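Local coordinates for VWFA domain-containing protein (Bacteroides thetaiotaomicron, PDB 3IBS) that is of unknown function but carries a von Willebrand factor A domain that binds magnesium and probably forms the ligand-binding part of a membrane-attached protein, at residues G91-G95 / T119-H124; F63-P67 / F78-I82; K10-V14 / I209-K214. All coordinates share one frame; numbering follows the deposited sequence. Where two conformers were deposited one is given.

Contact 1: residues G91-G95 / T119-H124; sequences GTAIG and TDGENH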
loop_
_atom_site.group_PDB
_atom_site.type_symbol
_atom_site.label_atom_id
_atom_site.label_comp_id
_atom_site.label_asym_id
_atom_site.label_seq_id
_atom_site.Cartn_x
_atom_site.Cartn_y
_atom_site.Cartn_z
ATOM N N GLY A 91 5.206 11.136 16.948
ATOM C CA GLY A 91 4.340 10.842 18.095
ATOM C C GLY A 91 2.947 11.353 17.791
ATOM O O GLY A 91 2.678 11.843 16.680
ATOM N N THR A 92 2.052 11.235 18.765
ATOM C CA THR A 92 0.663 11.630 18.592
ATOM C C THR A 92 0.249 12.413 19.835
ATOM O O THR A 92 -0.565 11.939 20.634
ATOM C CB THR A 92 -0.262 10.399 18.398
ATOM O OG1 THR A 92 0.292 9.529 17.407
ATOM C CG2 THR A 92 -1.689 10.830 17.944
ATOM N N ALA A 93 0.803 13.614 19.974
ATOM C CA ALA A 93 0.655 14.401 21.208
ATOM C C ALA A 93 -0.625 15.231 21.244
ATOM O O ALA A 93 -0.586 16.469 21.252
ATOM C CB ALA A 93 1.901 15.283 21.437
ATOM N N ILE A 94 -1.766 14.532 21.250
ATOM C CA ILE A 94 -3.086 15.165 21.245
ATOM C C ILE A 94 -3.322 16.022 22.513
ATOM O O ILE A 94 -3.885 17.114 22.422
ATOM C CB ILE A 94 -4.253 14.132 21.059
ATOM C CG1 ILE A 94 -4.148 13.401 19.707
ATOM C CG2 ILE A 94 -5.630 14.844 21.148
ATOM C CD1 ILE A 94 -5.016 12.105 19.644
ATOM N N GLY A 95 -2.909 15.515 23.674
ATOM C CA GLY A 95 -3.019 16.252 24.943
ATOM C C GLY A 95 -2.289 17.586 24.939
ATOM O O GLY A 95 -2.877 18.617 25.288
ATOM N N THR A 119 -7.444 13.818 13.468
ATOM C CA THR A 119 -6.356 12.854 13.706
ATOM C C THR A 119 -6.796 11.427 13.348
ATOM O O THR A 119 -7.980 11.160 13.221
ATOM C CB THR A 119 -5.893 12.919 15.207
ATOM O OG1 THR A 119 -4.770 12.049 15.442
ATOM C CG2 THR A 119 -7.061 12.549 16.159
ATOM N N ASP A 120 -5.840 10.508 13.196
ATOM C CA ASP A 120 -6.196 9.085 13.177
ATOM C C ASP A 120 -6.193 8.498 14.608
ATOM O O ASP A 120 -6.508 7.309 14.796
ATOM C CB ASP A 120 -5.293 8.302 12.213
ATOM C CG ASP A 120 -3.821 8.516 12.504
ATOM O OD1 ASP A 120 -3.477 8.680 13.702
ATOM O OD2 ASP A 120 -3.017 8.558 11.546
ATOM N N GLY A 121 -5.854 9.331 15.612
ATOM C CA GLY A 121 -5.910 8.922 17.038
ATOM C C GLY A 121 -5.022 7.722 17.391
ATOM O O GLY A 121 -5.221 7.035 18.426
ATOM N N GLU A 122 -4.003 7.506 16.562
ATOM C CA GLU A 122 -3.198 6.305 16.637
ATOM C C GLU A 122 -1.995 6.415 17.570
ATOM O O GLU A 122 -1.218 7.370 17.480
ATOM C CB GLU A 122 -2.723 5.905 15.239
ATOM C CG GLU A 122 -1.891 4.648 15.245
ATOM C CD GLU A 122 -1.533 4.177 13.850
ATOM O OE1 GLU A 122 -0.990 4.979 13.049
ATOM O OE2 GLU A 122 -1.783 3.004 13.573
ATOM N N ASN A 123 -1.826 5.399 18.419
ATOM C CA ASN A 123 -0.677 5.312 19.328
ATOM C C ASN A 123 -0.475 6.550 20.225
ATOM O O ASN A 123 0.663 6.983 20.452
ATOM C CB ASN A 123 0.625 5.034 18.553
ATOM C CG ASN A 123 0.659 3.648 17.935
ATOM O OD1 ASN A 123 0.039 2.715 18.429
ATOM N ND2 ASN A 123 1.390 3.516 16.828
ATOM N N HIS A 124 -1.568 7.124 20.719
ATOM C CA HIS A 124 -1.447 8.196 21.708
ATOM C C HIS A 124 -1.049 7.582 23.049
ATOM O O HIS A 124 -1.650 6.597 23.481
ATOM C CB HIS A 124 -2.748 8.978 21.854
ATOM C CG HIS A 124 -2.689 10.038 22.912
ATOM N ND1 HIS A 124 -1.798 11.088 22.863
ATOM C CD2 HIS A 124 -3.398 10.200 24.055
ATOM C CE1 HIS A 124 -1.961 11.854 23.927
ATOM N NE2 HIS A 124 -2.923 11.335 24.668
#
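Thr92 and His124 bring the two loops closest, their CA atoms 5.1 Å apart, where the chain entering helix 94-102 runs beside the loop that follows strand 113-119. Thr92 OG1 donates to Glu122 O at 2.6 Å, meeting that oxygen almost head-on (C=O...donor angle 175°), while Thr92 O receives the N-H of His124 ND1 at 2.7 Å in the conformer described, one of two modelled for His124. His124 reaches it because CG stands anti to the backbone N (chi1 177°), and Ile94 CB lies over the rim of one ring face. NE2 is bonded to Ala128 N, so ND1 ties the loop to 91-95 and NE2 ties it to the start of helix 128-136. Away from these bonds, CD1 of Ile94 meets CG2 of Thr119 tip to tip at 4.1 Å, a small apolar patch. Within 119-124, Thr119 OG1 accepts from Gly121 N in an ST turn and is bonded to Asp19, and Asp120 OD1 accepts from Glu122 N in an Asx turn. Gly121, with its positive phi, makes the bend easily. Asp120, a magnesium-site residue although it does not hold the ion in this model, is tied through OD2 to Ser23 by a hydrogen bond and to Arg33 by a salt bridge. With Ser21 and Ser23, which hold the ion here, this is the metal ion-dependent adhesion site (MIDAS) of von Willebrand A domains.

Contact 2: residues F63-P67 / F78-I82; sequences FTQLP and FLESI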
loop_
_atom_site.group_PDB
_atom_site.type_symbol
_atom_site.label_atom_id
_atom_site.label_comp_id
_atom_site.label_asym_id
_atom_site.label_seq_id
_atom_site.Cartn_x
_atom_site.Cartn_y
_atom_site.Cartn_z
ATOM N N PHE A 63 2.666 22.857 17.962
ATOM C CA PHE A 63 2.891 24.288 17.904
ATOM C C PHE A 63 1.774 25.037 17.191
ATOM O O PHE A 63 0.998 24.447 16.438
ATOM C CB PHE A 63 4.303 24.630 17.362
ATOM C CG PHE A 63 4.451 24.546 15.862
ATOM C CD1 PHE A 63 4.079 25.620 15.040
ATOM C CD2 PHE A 63 5.033 23.427 15.271
ATOM C CE1 PHE A 63 4.247 25.558 13.630
ATOM C CE2 PHE A 63 5.207 23.354 13.870
ATOM C CZ PHE A 63 4.812 24.419 13.052
ATOM N N THR A 64 1.703 26.336 17.453
ATOM C CA THR A 64 0.719 27.209 16.853
ATOM C C THR A 64 1.084 27.520 15.420
ATOM O O THR A 64 2.126 28.135 15.154
ATOM C CB THR A 64 0.634 28.541 17.636
ATOM O OG1 THR A 64 0.207 28.262 18.981
ATOM C CG2 THR A 64 -0.378 29.508 16.953
ATOM N N GLN A 65 0.223 27.122 14.498
ATOM C CA GLN A 65 0.458 27.369 13.067
ATOM C C GLN A 65 -0.193 28.683 12.707
ATOM O O GLN A 65 0.374 29.471 11.985
ATOM C CB GLN A 65 -0.091 26.216 12.198
ATOM C CG GLN A 65 -0.192 26.493 10.651
ATOM C CD GLN A 65 1.162 26.433 9.955
ATOM O OE1 GLN A 65 2.183 26.110 10.584
ATOM N NE2 GLN A 65 1.185 26.742 8.653
ATOM N N LEU A 66 -1.377 28.926 13.247
ATOM C CA LEU A 66 -2.126 30.151 12.989
ATOM C C LEU A 66 -2.707 30.677 14.305
ATOM O O LEU A 66 -3.529 30.013 14.920
ATOM C CB LEU A 66 -3.238 29.889 11.966
ATOM C CG LEU A 66 -4.192 31.051 11.652
ATOM C CD1 LEU A 66 -3.526 32.082 10.699
ATOM C CD2 LEU A 66 -5.490 30.518 11.077
ATOM N N PRO A 67 -2.264 31.873 14.748
ATOM C CA PRO A 67 -2.855 32.504 15.931
ATOM C C PRO A 67 -4.279 32.893 15.605
ATOM O O PRO A 67 -4.604 33.177 14.430
ATOM C CB PRO A 67 -1.968 33.752 16.172
ATOM C CG PRO A 67 -0.664 33.419 15.473
ATOM C CD PRO A 67 -1.130 32.657 14.224
ATOM N N PHE A 78 -2.274 29.923 5.265
ATOM C CA PHE A 78 -1.503 29.210 6.311
ATOM C C PHE A 78 -1.772 27.697 6.286
ATOM O O PHE A 78 -0.917 26.878 6.613
ATOM C CB PHE A 78 -1.832 29.779 7.701
ATOM C CG PHE A 78 -1.001 30.995 8.061
ATOM C CD1 PHE A 78 -1.052 32.161 7.287
ATOM C CD2 PHE A 78 -0.159 30.972 9.160
ATOM C CE1 PHE A 78 -0.274 33.297 7.611
ATOM C CE2 PHE A 78 0.615 32.091 9.482
ATOM C CZ PHE A 78 0.562 33.245 8.690
ATOM N N LEU A 79 -2.980 27.353 5.875
ATOM C CA LEU A 79 -3.398 25.972 5.734
ATOM C C LEU A 79 -2.559 25.292 4.668
ATOM O O LEU A 79 -2.045 24.202 4.880
ATOM C CB LEU A 79 -4.881 25.948 5.342
ATOM C CG LEU A 79 -5.680 24.667 5.290
ATOM C CD1 LEU A 79 -5.596 23.900 6.607
ATOM C CD2 LEU A 79 -7.117 25.011 4.937
ATOM N N GLU A 80 -2.386 25.973 3.535
ATOM C CA GLU A 80 -1.689 25.404 2.381
ATOM C C GLU A 80 -0.236 25.000 2.672
ATOM O O GLU A 80 0.277 24.029 2.098
ATOM C CB GLU A 80 -1.803 26.360 1.167
ATOM C CG GLU A 80 -0.642 26.325 0.160
ATOM C CD GLU A 80 0.586 27.139 0.621
ATOM O OE1 GLU A 80 0.420 28.235 1.234
ATOM O OE2 GLU A 80 1.725 26.675 0.360
ATOM N N SER A 81 0.428 25.729 3.562
ATOM C CA SER A 81 1.835 25.457 3.860
ATOM C C SER A 81 2.043 24.263 4.832
ATOM O O SER A 81 3.179 23.840 5.075
ATOM C CB SER A 81 2.505 26.728 4.396
ATOM O OG SER A 81 2.240 26.893 5.789
ATOM N N ILE A 82 0.954 23.717 5.375
ATOM C CA ILE A 82 1.042 22.616 6.332
ATOM C C ILE A 82 1.504 21.294 5.686
ATOM O O ILE A 82 0.929 20.846 4.702
ATOM C CB ILE A 82 -0.300 22.421 7.103
ATOM C CG1 ILE A 82 -0.579 23.659 7.980
ATOM C CG2 ILE A 82 -0.265 21.128 7.948
ATOM C CD1 ILE A 82 -1.929 23.686 8.652
#
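Leu66 lays its CD1 methyl over one face of the Phe78 ring, 4.0 Å from the centroid, in a CH-pi contact displaced toward the CG side of the ring. The two side chains cross at about a right angle, and the edge of the same ring is turned to a polar group, with Phe78 CD2 3.2 Å from Gln65 O. With CG anti to the backbone N (chi1 167°) and the chain bent at chi2, the Gln65 amide swings to the last turn of helix 72-80, where Gln65 NE2 donates to Phe78 O at 2.9 Å; the acceptor lies close to the amide plane, although the donor is tilted 25° from the plane of the carbonyl. Ser81 OG lies 3.1 Å from Gln65 NE2. Ile82 CG1 packs against the Gln65 amide, and Ile82 CD1 lies 3.9 Å from Gln65 CG. Gln65 and Leu66 both face Met55 in a classic beta bulge of edge strand 62-69, which lets two consecutive residues approach the helix. A long amide suits Gln65, combining an apolar stem with a donor. The chemistry is mixed: a methyl-on-ring contact supplies the apolar part, and one directional bond ties a carbonyl of the helix's last turn to the strand's side chain.

Contact 3: residues K10-V14 / I209-K214; sequences KGVEV and ISKMAK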
loop_
_atom_site.group_PDB
_atom_site.type_symbol
_atom_site.label_atom_id
_atom_site.label_comp_id
_atom_site.label_asym_id
_atom_site.label_seq_id
_atom_site.Cartn_x
_atom_site.Cartn_y
_atom_site.Cartn_z
ATOM N N LYS A 10 -22.885 37.146 17.746
ATOM C CA LYS A 10 -22.787 35.784 18.371
ATOM C C LYS A 10 -21.580 35.015 17.841
ATOM O O LYS A 10 -21.682 33.831 17.495
ATOM C CB LYS A 10 -24.093 34.993 18.151
ATOM C CG LYS A 10 -24.649 35.041 16.705
ATOM C CD LYS A 10 -26.006 34.344 16.580
ATOM C CE LYS A 10 -27.118 35.182 17.194
ATOM N NZ LYS A 10 -28.328 34.363 17.459
ATOM N N GLY A 11 -20.436 35.690 17.759
ATOM C CA GLY A 11 -19.221 35.071 17.216
ATOM C C GLY A 11 -18.619 34.008 18.125
ATOM O O GLY A 11 -18.691 34.117 19.347
ATOM N N VAL A 12 -18.028 32.971 17.533
ATOM C CA VAL A 12 -17.325 31.961 18.315
ATOM C C VAL A 12 -15.840 31.937 17.969
ATOM O O VAL A 12 -15.413 32.595 17.020
ATOM C CB VAL A 12 -17.953 30.542 18.177
ATOM C CG1 VAL A 12 -19.388 30.576 18.656
ATOM C CG2 VAL A 12 -17.882 30.026 16.749
ATOM N N GLU A 13 -15.075 31.206 18.776
ATOM C CA GLU A 13 -13.665 31.002 18.566
ATOM C C GLU A 13 -13.421 29.505 18.368
ATOM O O GLU A 13 -13.838 28.670 19.196
ATOM C CB GLU A 13 -12.868 31.554 19.741
ATOM C CG GLU A 13 -13.053 33.083 19.929
ATOM C CD GLU A 13 -12.273 33.691 21.100
ATOM O OE1 GLU A 13 -11.544 32.981 21.835
ATOM O OE2 GLU A 13 -12.411 34.926 21.287
ATOM N N VAL A 14 -12.769 29.171 17.255
ATOM C CA VAL A 14 -12.548 27.777 16.876
ATOM C C VAL A 14 -11.044 27.557 16.657
ATOM O O VAL A 14 -10.414 28.252 15.841
ATOM C CB VAL A 14 -13.341 27.410 15.582
ATOM C CG1 VAL A 14 -12.984 25.991 15.105
ATOM C CG2 VAL A 14 -14.840 27.516 15.806
ATOM N N ILE A 209 -20.627 23.772 15.184
ATOM C CA ILE A 209 -20.145 25.144 15.375
ATOM C C ILE A 209 -21.307 26.156 15.324
ATOM O O ILE A 209 -21.413 27.015 16.213
ATOM C CB ILE A 209 -19.046 25.513 14.361
ATOM C CG1 ILE A 209 -17.780 24.678 14.617
ATOM C CG2 ILE A 209 -18.699 27.015 14.440
ATOM C CD1 ILE A 209 -16.839 24.622 13.421
ATOM N N SER A 210 -22.176 26.035 14.311
ATOM C CA SER A 210 -23.382 26.879 14.192
ATOM C C SER A 210 -24.330 26.778 15.384
ATOM O O SER A 210 -24.911 27.776 15.801
ATOM C CB SER A 210 -24.170 26.543 12.924
ATOM O OG SER A 210 -23.419 26.880 11.776
ATOM N N LYS A 211 -24.498 25.562 15.892
ATOM C CA LYS A 211 -25.343 25.277 17.054
ATOM C C LYS A 211 -24.779 25.958 18.312
ATOM O O LYS A 211 -25.521 26.521 19.119
ATOM C CB LYS A 211 -25.437 23.756 17.225
ATOM C CG LYS A 211 -26.269 23.231 18.382
ATOM C CD LYS A 211 -26.275 21.706 18.304
ATOM C CE LYS A 211 -25.894 21.060 19.636
ATOM N NZ LYS A 211 -26.994 21.087 20.623
HETATM N N MSE A 212 -23.456 25.924 18.446
HETATM C CA MSE A 212 -22.758 26.574 19.546
HETATM C C MSE A 212 -22.916 28.100 19.502
HETATM O O MSE A 212 -23.165 28.737 20.535
HETATM C CB MSE A 212 -21.281 26.168 19.523
HETATM C CG MSE A 212 -20.473 26.665 20.689
HETATM SE SE MSE A 212 -18.643 26.026 20.567
HETATM C CE MSE A 212 -18.097 26.866 18.881
ATOM N N ALA A 213 -22.807 28.669 18.301
ATOM C CA ALA A 213 -22.917 30.119 18.094
ATOM C C ALA A 213 -24.310 30.651 18.401
ATOM O O ALA A 213 -24.465 31.803 18.814
ATOM C CB ALA A 213 -22.527 30.484 16.671
ATOM N N LYS A 214 -25.318 29.810 18.192
ATOM C CA LYS A 214 -26.705 30.222 18.373
ATOM C C LYS A 214 -27.221 30.013 19.795
ATOM O O LYS A 214 -28.227 30.595 20.184
ATOM C CB LYS A 214 -27.608 29.558 17.328
ATOM C CG LYS A 214 -27.441 30.176 15.952
ATOM C CD LYS A 214 -28.018 29.310 14.856
ATOM C CE LYS A 214 -28.030 30.076 13.548
ATOM N NZ LYS A 214 -28.573 29.257 12.432
#
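The last helix of this von Willebrand A domain, 200-214, packs its final turns against the start of strand 13-19, in the middle of the central sheet. Val12 is central, its CB and two methyls meeting three helix residues. Val12 CG1 rests on the small flank of Ala213, 3.6 Å from Ala213 CA, while Val12 CG2 meets CG2 of Ile209 at 3.9 Å. Val12 CB is 3.7 Å from Met212 CE, because the chain of Met212, here a selenomethionine, extends from the helix and then bends at chi3 to bring the methyl back over the valine. Val14, two residues along and so on the same side of the strand, reaches tip to tip for Ile209, Val14 CG2 to Ile209 CG2 at 4.1 Å. Toward solvent, Lys10 lays its aliphatic stem along the helix terminus, with Lys10 CB 3.3 Å from Ala213 O. Ala213 suits its place, its single methyl letting the backbones come close. Replacing Val12 with an alanine would probably open a gap beside Ala213 and Ile209 and take one of the two Val12 contacts from the Met212 methyl. Apolar groups and the aliphatic stems of the lysines do the touching, so the attachment depends on shape and exclusion of water rather than directional bonds.

In the fold
Contacts 2 and 3 set helices against the central sheet, whereas contact 1 joins loops at the end of strand 113-119. Contact 1 lies near the magnesium ion, contact 3 across the chain's centre from it, about 26 Å away between centres, and contact 2 at the edge strand 62-69. Each is partly buried. In contact 3 aliphatic side chains form the buried part and lysines lie at its exposed edge; contact 2 joins apolar overlap to an amide-to-carbonyl bond; contact 1 depends most on polar groups, as befits a metal site. Contacts 1 and 2 follow one another along the chain, whereas contact 3 joins its two ends, bringing the first sheet strand and the last helix together.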